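Local coordinates for carboxylesterase YbfK (Bacillus subtilis, PDB 4CCY), which hydrolyses carboxylic esters to an alcohol and a carboxylate, as a bacterial carboxylesterase with the alpha/beta hydrolase fold, at residues A[33-38]-A[44-49]; A[82-87]-A[116-121]. All blocks are in the same frame, centred on the assembly; numbering follows the deposited sequence.

Contact 1 (A[33-38]-A[44-49])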
ATOM      1  N   GLU A  33      -6.457 -16.789  -6.328  1.00 22.49           N
ATOM      2  CA  GLU A  33      -5.997 -16.962  -7.698  1.00 23.01           C
ATOM      3  C   GLU A  33      -4.931 -15.916  -7.955  1.00 20.98           C
ATOM      4  O   GLU A  33      -5.190 -14.730  -7.803  1.00 20.28           O
ATOM      5  CB  GLU A  33      -7.153 -16.764  -8.681  1.00 24.54           C
ATOM      6  CG  GLU A  33      -8.225 -17.838  -8.649  1.00 27.71           C
ATOM      7  CD  GLU A  33      -9.477 -17.466  -9.444  1.00 29.40           C
ATOM      8  OE1 GLU A  33      -9.703 -16.259  -9.703  1.00 29.36           O
ATOM      9  OE2 GLU A  33     -10.248 -18.388  -9.804  1.00 31.31           O
ATOM     10  N   ALA A  34      -3.736 -16.347  -8.335  1.00 20.02           N
ATOM     11  CA  ALA A  34      -2.679 -15.399  -8.702  1.00 18.60           C
ATOM     12  C   ALA A  34      -2.602 -15.329 -10.219  1.00 18.36           C
ATOM     13  O   ALA A  34      -2.682 -16.352 -10.877  1.00 19.07           O
ATOM     14  CB  ALA A  34      -1.343 -15.827  -8.101  1.00 18.55           C
ATOM     15  N   PHE A  35      -2.480 -14.126 -10.779  1.00 17.61           N
ATOM     16  CA  PHE A  35      -2.352 -13.952 -12.246  1.00 17.96           C
ATOM     17  C   PHE A  35      -1.812 -12.557 -12.581  1.00 17.45           C
ATOM     18  O   PHE A  35      -1.632 -11.738 -11.690  1.00 16.49           O
ATOM     19  CB  PHE A  35      -3.692 -14.198 -12.967  1.00 17.88           C
ATOM     20  CG  PHE A  35      -4.824 -13.325 -12.475  1.00 17.28           C
ATOM     21  CD1 PHE A  35      -5.513 -13.633 -11.292  1.00 17.05           C
ATOM     22  CD2 PHE A  35      -5.208 -12.201 -13.191  1.00 16.86           C
ATOM     23  CE1 PHE A  35      -6.547 -12.824 -10.831  1.00 16.68           C
ATOM     24  CE2 PHE A  35      -6.245 -11.387 -12.732  1.00 16.67           C
ATOM     25  CZ  PHE A  35      -6.920 -11.699 -11.558  1.00 16.32           C
ATOM     26  N   TYR A  36      -1.543 -12.296 -13.858  1.00 18.14           N
ATOM     27  CA  TYR A  36      -1.087 -10.970 -14.263  1.00 18.23           C
ATOM     28  C   TYR A  36      -2.141 -10.275 -15.094  1.00 18.31           C
ATOM     29  O   TYR A  36      -2.894 -10.923 -15.817  1.00 18.66           O
ATOM     30  CB  TYR A  36       0.219 -11.041 -15.054  1.00 19.27           C
ATOM     31  CG  TYR A  36       1.364 -11.651 -14.284  1.00 20.00           C
ATOM     32  CD1 TYR A  36       1.560 -13.037 -14.268  1.00 21.05           C
ATOM     33  CD2 TYR A  36       2.250 -10.853 -13.572  1.00 19.94           C
ATOM     34  CE1 TYR A  36       2.600 -13.603 -13.554  1.00 21.37           C
ATOM     35  CE2 TYR A  36       3.298 -11.410 -12.867  1.00 20.32           C
ATOM     36  CZ  TYR A  36       3.466 -12.779 -12.868  1.00 20.88           C
ATOM     37  OH  TYR A  36       4.491 -13.332 -12.165  1.00 21.65           O
ATOM     38  N   VAL A  37      -2.191  -8.952 -14.980  1.00 17.71           N
ATOM     39  CA  VAL A  37      -2.990  -8.155 -15.903  1.00 18.09           C
ATOM     40  C   VAL A  37      -2.098  -7.216 -16.695  1.00 18.24           C
ATOM     41  O   VAL A  37      -1.036  -6.790 -16.217  1.00 17.61           O
ATOM     42  CB  VAL A  37      -4.137  -7.375 -15.211  1.00 17.61           C
ATOM     43  CG1 VAL A  37      -5.220  -8.336 -14.734  1.00 17.99           C
ATOM     44  CG2 VAL A  37      -3.640  -6.480 -14.099  1.00 16.09           C
ATOM     45  N   SER A  38      -2.534  -6.897 -17.911  1.00 19.04           N
ATOM     46  CA  SER A  38      -1.791  -5.994 -18.775  1.00 18.93           C
ATOM     47  C   SER A  38      -2.034  -4.542 -18.428  1.00 17.99           C
ATOM     48  O   SER A  38      -3.145  -4.149 -18.093  1.00 17.70           O
ATOM     49  CB  SER A  38      -2.145  -6.242 -20.234  1.00 20.44           C
ATOM     50  OG  SER A  38      -1.254  -7.207 -20.779  1.00 22.66           O
ATOM     51  N   THR A  44       1.142  -6.712 -14.379  1.00 14.49           N
ATOM     52  CA  THR A  44       0.932  -6.384 -12.965  1.00 13.37           C
ATOM     53  C   THR A  44       0.342  -7.602 -12.279  1.00 13.20           C
ATOM     54  O   THR A  44      -0.676  -8.140 -12.737  1.00 13.17           O
ATOM     55  CB  THR A  44      -0.020  -5.172 -12.823  1.00 12.98           C
ATOM     56  OG1 THR A  44       0.610  -4.017 -13.375  1.00 12.65           O
ATOM     57  CG2 THR A  44      -0.396  -4.903 -11.353  1.00 12.61           C
ATOM     58  N   HIS A  45       0.984  -8.029 -11.188  1.00 12.79           N
ATOM     59  CA  HIS A  45       0.573  -9.234 -10.461  1.00 13.04           C
ATOM     60  C   HIS A  45      -0.597  -8.965  -9.561  1.00 12.78           C
ATOM     61  O   HIS A  45      -0.626  -7.944  -8.856  1.00 12.06           O
ATOM     62  CB  HIS A  45       1.743  -9.819  -9.673  1.00 13.32           C
ATOM     63  CG  HIS A  45       1.496 -11.216  -9.140  1.00 14.18           C
ATOM     64  ND1 HIS A  45       1.061 -11.449  -7.887  1.00 14.13           N
ATOM     65  CD2 HIS A  45       1.663 -12.466  -9.733  1.00 15.00           C
ATOM     66  CE1 HIS A  45       0.951 -12.775  -7.687  1.00 14.95           C
ATOM     67  NE2 HIS A  45       1.325 -13.397  -8.812  1.00 15.60           N
ATOM     68  N   ILE A  46      -1.581  -9.871  -9.608  1.00 13.12           N
ATOM     69  CA  ILE A  46      -2.792  -9.795  -8.774  1.00 13.07           C
ATOM     70  C   ILE A  46      -2.971 -11.085  -7.974  1.00 13.38           C
ATOM     71  O   ILE A  46      -2.829 -12.176  -8.522  1.00 13.56           O
ATOM     72  CB  ILE A  46      -4.073  -9.626  -9.641  1.00 13.55           C
ATOM     73  CG1 ILE A  46      -3.891  -8.584 -10.759  1.00 13.57           C
ATOM     74  CG2 ILE A  46      -5.313  -9.401  -8.767  1.00 13.40           C
ATOM     75  CD1 ILE A  46      -3.821  -7.139 -10.322  1.00 13.11           C
ATOM     76  N   ILE A  47      -3.296 -10.962  -6.686  1.00 13.08           N
ATOM     77  CA  ILE A  47      -3.814 -12.088  -5.929  1.00 13.47           C
ATOM     78  C   ILE A  47      -5.282 -11.806  -5.598  1.00 13.81           C
ATOM     79  O   ILE A  47      -5.569 -10.864  -4.876  1.00 13.32           O
ATOM     80  CB  ILE A  47      -3.012 -12.360  -4.647  1.00 13.30           C
ATOM     81  CG1 ILE A  47      -1.539 -12.631  -4.991  1.00 13.58           C
ATOM     82  CG2 ILE A  47      -3.620 -13.536  -3.890  1.00 13.70           C
ATOM     83  CD1 ILE A  47      -0.609 -12.754  -3.799  1.00 13.77           C
ATOM     84  N   ALA A  48      -6.190 -12.620  -6.142  1.00 14.55           N
ATOM     85  CA  ALA A  48      -7.639 -12.414  -6.000  1.00 15.40           C
ATOM     86  C   ALA A  48      -8.303 -13.456  -5.090  1.00 16.19           C
ATOM     87  O   ALA A  48      -8.052 -14.659  -5.212  1.00 16.91           O
ATOM     88  CB  ALA A  48      -8.313 -12.415  -7.370  1.00 15.85           C
ATOM     89  N   SER A  49      -9.144 -12.987  -4.178  1.00 16.49           N
ATOM     90  CA  SER A  49      -9.837 -13.876  -3.232  1.00 17.41           C
ATOM     91  C   SER A  49     -11.277 -13.419  -3.014  1.00 17.85           C
ATOM     92  O   SER A  49     -11.646 -12.326  -3.420  1.00 17.29           O
ATOM     93  CB  SER A  49      -9.091 -13.929  -1.897  1.00 17.16           C
ATOM     94  OG  SER A  49      -7.682 -13.870  -2.085  1.00 16.92           O
TER
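The carbonyl O of Thr-44 is gripped twice: Val-37 N donates to Thr-44 O at 2.8 Å, and Tyr-36 CA sends a C-H...O contact to the same Thr-44 O at 3.2 Å. This belongs to an antiparallel beta hairpin at the edge of the central sheet. Glu-33, Phe-35 and Val-37 form hydrogen-bonded pairs with Ala-48, Ile-46 and Thr-44, two bonds to a pair; between them stand the non-hydrogen-bonded pairs Ala-34 with Ile-47 and Tyr-36 with His-45. On the face carrying Phe-35, its CG sits between backbone N and carbonyl carbon (chi1 57°), laying the ring back over Ile-46, whose CB lies 4.2 Å from the Phe-35 ring centroid in a CH-pi contact. Ala-48 CB meets the ring edge, 3.9 Å from Phe-35 CE1, while Val-37 CG2 packs on Ile-46 CD1. On the other face, His-45 turns its edge to the Tyr-36 ring in a T-shaped pair, planes at 73°. Glu-33 sends its carboxylate to Arg-82 and Lys-52. Phe-35 and Val-37 rest on Leu-118 of helix 104-118 and Ile-46 on Val-86 of strand 82-86, so this face joins the fold mainly by apolar contact, while paired hydrogen bonds hold the backbone.

Contact 2 (A[82-87]-A[116-121])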
ATOM      1  N   ARG A  82     -14.894  -9.243  -3.113  1.00 17.79           N
ATOM      2  CA  ARG A  82     -13.932  -9.827  -4.021  1.00 17.20           C
ATOM      3  C   ARG A  82     -12.698  -8.926  -3.944  1.00 16.01           C
ATOM      4  O   ARG A  82     -12.717  -7.803  -4.454  1.00 15.54           O
ATOM      5  CB  ARG A  82     -14.501  -9.874  -5.440  1.00 18.05           C
ATOM      6  CG  ARG A  82     -13.581 -10.511  -6.477  1.00 18.14           C
ATOM      7  CD  ARG A  82     -13.366 -12.002  -6.240  1.00 18.83           C
ATOM      8  NE  ARG A  82     -12.578 -12.605  -7.323  1.00 19.20           N
ATOM      9  CZ  ARG A  82     -11.915 -13.757  -7.236  1.00 19.48           C
ATOM     10  NH1 ARG A  82     -11.934 -14.464  -6.110  1.00 19.84           N
ATOM     11  NH2 ARG A  82     -11.227 -14.206  -8.280  1.00 19.39           N
ATOM     12  N   THR A  83     -11.658  -9.403  -3.262  1.00 15.35           N
ATOM     13  CA  THR A  83     -10.430  -8.625  -3.066  1.00 14.58           C
ATOM     14  C   THR A  83      -9.397  -8.908  -4.140  1.00 14.13           C
ATOM     15  O   THR A  83      -9.157 -10.061  -4.504  1.00 14.48           O
ATOM     16  CB  THR A  83      -9.754  -8.914  -1.710  1.00 14.44           C
ATOM     17  OG1 THR A  83      -9.532 -10.333  -1.590  1.00 14.97           O
ATOM     18  CG2 THR A  83     -10.619  -8.401  -0.543  1.00 14.48           C
ATOM     19  N   TYR A  84      -8.782  -7.840  -4.623  1.00 13.63           N
ATOM     20  CA  TYR A  84      -7.703  -7.911  -5.582  1.00 13.29           C
ATOM     21  C   TYR A  84      -6.469  -7.260  -4.965  1.00 12.53           C
ATOM     22  O   TYR A  84      -6.410  -6.048  -4.848  1.00 11.88           O
ATOM     23  CB  TYR A  84      -8.084  -7.162  -6.844  1.00 13.56           C
ATOM     24  CG  TYR A  84      -9.285  -7.727  -7.581  1.00 15.03           C
ATOM     25  CD1 TYR A  84      -9.175  -8.894  -8.345  1.00 15.37           C
ATOM     26  CD2 TYR A  84     -10.522  -7.077  -7.539  1.00 15.48           C
ATOM     27  CE1 TYR A  84     -10.260  -9.392  -9.046  1.00 16.68           C
ATOM     28  CE2 TYR A  84     -11.618  -7.571  -8.239  1.00 16.84           C
ATOM     29  CZ  TYR A  84     -11.484  -8.725  -8.986  1.00 17.27           C
ATOM     30  OH  TYR A  84     -12.567  -9.224  -9.678  1.00 18.82           O
ATOM     31  N   ALA A  85      -5.492  -8.071  -4.568  1.00 12.25           N
ATOM     32  CA  ALA A  85      -4.266  -7.547  -3.976  1.00 11.85           C
ATOM     33  C   ALA A  85      -3.254  -7.305  -5.092  1.00 11.87           C
ATOM     34  O   ALA A  85      -2.757  -8.249  -5.730  1.00 12.04           O
ATOM     35  CB  ALA A  85      -3.712  -8.501  -2.927  1.00 11.83           C
ATOM     36  N   VAL A  86      -2.958  -6.030  -5.313  1.00 11.67           N
ATOM     37  CA  VAL A  86      -2.204  -5.593  -6.487  1.00 11.59           C
ATOM     38  C   VAL A  86      -0.753  -5.272  -6.103  1.00 11.31           C
ATOM     39  O   VAL A  86      -0.514  -4.470  -5.183  1.00 10.94           O
ATOM     40  CB  VAL A  86      -2.873  -4.347  -7.120  1.00 11.75           C
ATOM     41  CG1 VAL A  86      -2.085  -3.850  -8.327  1.00 11.84           C
ATOM     42  CG2 VAL A  86      -4.336  -4.628  -7.474  1.00 12.25           C
ATOM     43  N   ASP A  87       0.200  -5.882  -6.818  1.00 11.01           N
ATOM     44  CA  ASP A  87       1.630  -5.632  -6.580  1.00 11.07           C
ATOM     45  C   ASP A  87       2.026  -4.368  -7.317  1.00 10.75           C
ATOM     46  O   ASP A  87       1.937  -4.313  -8.534  1.00 10.61           O
ATOM     47  CB  ASP A  87       2.516  -6.816  -7.026  1.00 11.16           C
ATOM     48  CG  ASP A  87       2.676  -7.883  -5.939  1.00 11.79           C
ATOM     49  OD1 ASP A  87       2.068  -7.745  -4.847  1.00 11.66           O
ATOM     50  OD2 ASP A  87       3.385  -8.892  -6.181  1.00 11.91           O
ATOM     51  N   ASP A 116      -9.362  -1.666 -15.725  1.00 15.99           N
ATOM     52  CA  ASP A 116      -9.823  -2.062 -17.058  1.00 17.16           C
ATOM     53  C   ASP A 116      -9.578  -3.538 -17.363  1.00 17.19           C
ATOM     54  O   ASP A 116     -10.501  -4.251 -17.777  1.00 17.72           O
ATOM     55  CB  ASP A 116      -9.209  -1.166 -18.147  1.00 17.92           C
ATOM     56  CG  ASP A 116      -9.836   0.225 -18.184  1.00 18.39           C
ATOM     57  OD1 ASP A 116     -10.821   0.458 -17.454  1.00 18.68           O
ATOM     58  OD2 ASP A 116      -9.343   1.090 -18.937  1.00 19.08           O
ATOM     59  N   SER A 117      -8.349  -3.996 -17.142  1.00 16.85           N
ATOM     60  CA  SER A 117      -7.996  -5.402 -17.368  1.00 17.37           C
ATOM     61  C   SER A 117      -8.744  -6.369 -16.436  1.00 17.53           C
ATOM     62  O   SER A 117      -8.898  -7.555 -16.752  1.00 18.30           O
ATOM     63  CB  SER A 117      -6.488  -5.608 -17.230  1.00 17.11           C
ATOM     64  OG  SER A 117      -5.789  -4.923 -18.254  1.00 17.44           O
ATOM     65  N   LEU A 118      -9.187  -5.860 -15.290  1.00 16.90           N
ATOM     66  CA  LEU A 118      -9.977  -6.641 -14.332  1.00 17.14           C
ATOM     67  C   LEU A 118     -11.483  -6.591 -14.641  1.00 18.12           C
ATOM     68  O   LEU A 118     -12.263  -7.348 -14.058  1.00 18.72           O
ATOM     69  CB  LEU A 118      -9.704  -6.174 -12.892  1.00 16.25           C
ATOM     70  CG  LEU A 118      -8.381  -6.576 -12.214  1.00 15.85           C
ATOM     71  CD1 LEU A 118      -8.298  -6.009 -10.803  1.00 14.91           C
ATOM     72  CD2 LEU A 118      -8.198  -8.088 -12.183  1.00 16.09           C
ATOM     73  N   GLY A 119     -11.877  -5.707 -15.560  1.00 18.60           N
ATOM     74  CA  GLY A 119     -13.269  -5.540 -15.964  1.00 19.56           C
ATOM     75  C   GLY A 119     -14.069  -4.739 -14.948  1.00 20.15           C
ATOM     76  O   GLY A 119     -15.281  -4.918 -14.828  1.00 20.69           O
ATOM     77  N   LEU A 120     -13.399  -3.855 -14.209  1.00 19.67           N
ATOM     78  CA  LEU A 120     -14.062  -3.129 -13.139  1.00 20.11           C
ATOM     79  C   LEU A 120     -14.371  -1.704 -13.535  1.00 20.99           C
ATOM     80  O   LEU A 120     -13.489  -0.974 -14.012  1.00 20.80           O
ATOM     81  CB  LEU A 120     -13.217  -3.122 -11.865  1.00 19.12           C
ATOM     82  CG  LEU A 120     -12.685  -4.450 -11.316  1.00 18.91           C
ATOM     83  CD1 LEU A 120     -11.947  -4.199 -10.020  1.00 17.99           C
ATOM     84  CD2 LEU A 120     -13.788  -5.491 -11.128  1.00 19.30           C
ATOM     85  N   GLU A 121     -15.623  -1.309 -13.330  1.00 21.67           N
ATOM     86  CA  GLU A 121     -16.017   0.075 -13.506  1.00 22.15           C
ATOM     87  C   GLU A 121     -15.625   0.876 -12.254  1.00 20.67           C
ATOM     88  O   GLU A 121     -14.968   1.919 -12.356  1.00 19.94           O
ATOM     89  CB  GLU A 121     -17.515   0.171 -13.831  1.00 25.07           C
ATOM     90  CG  GLU A 121     -18.051   1.580 -14.091  1.00 28.25           C
ATOM     91  CD  GLU A 121     -17.158   2.430 -14.995  1.00 30.60           C
ATOM     92  OE1 GLU A 121     -16.832   1.995 -16.127  1.00 31.98           O
ATOM     93  OE2 GLU A 121     -16.783   3.553 -14.567  1.00 31.97           O
TER
HETATM   94  O   HOH W   1     -12.177  -9.251 -12.175  1.00 20.55           O
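Tyr-84 spreads its ring beneath the methyl groups of Leu-118, with Leu-118 CD1 over one ring face, 4.0 Å from the Tyr-84 ring centroid and 18° off the normal, a CH-pi contact. In the alpha/beta hydrolase fold this is where the C-terminal end of helix 104-118 settles on strand 82-86 of the central sheet. Both Leu-118 methyls lie on the same side of the ring: CD1 is nearest Tyr-84 CG, at 3.8 Å, and CD2 lies further out, 4.0 Å from Tyr-84 CE1. The extended chain of Leu-118 (chi2 180°) carries CD1 forward to the ring. Leu-120 comes in obliquely, placing CD1 3.8 Å from Tyr-84 CE2, so both leucines touch the same ring, only Leu-118 squarely over its face. Gly-119 between them has positive phi (78°) and ends the helix in a Schellman motif; the side chains on both sides of it, Leu-118 and Leu-120, point toward the strand. Phe-35 and Val-37 also pack on Leu-118, and Ala-48 touches Tyr-84. With an alanine here in place of Tyr-84, the methyls of both leucines would probably face a gap and the water beyond the ring would lose its phenolic partner. That water spans the two segments by hydrogen bonds: its oxygen lies 2.5 Å from Tyr-84 OH, and it donates to Leu-118 O at 2.7 Å.

Overall arrangement
From the N terminus, contact 1 comes first: strand 33-37 turns back on 42-49 through the four residues 38-41. The chain then runs through strand 56-60 and helix 71-80 into strand 82-86, where contact 2 opens; with 28 residues between its segments, it closes at the C-terminal end of helix 104-118. The two contacts therefore follow in series and neither nest nor cross. In space they lie side by side, centres about 8 Å apart, because strands 42-49 and 82-86 are sheet neighbours. Ser-38 O and Ser-117 OG probably add a hydrogen bond between the hairpin and the helix end. Together they tie the N-terminal hairpin, the central sheet and one flanking helix.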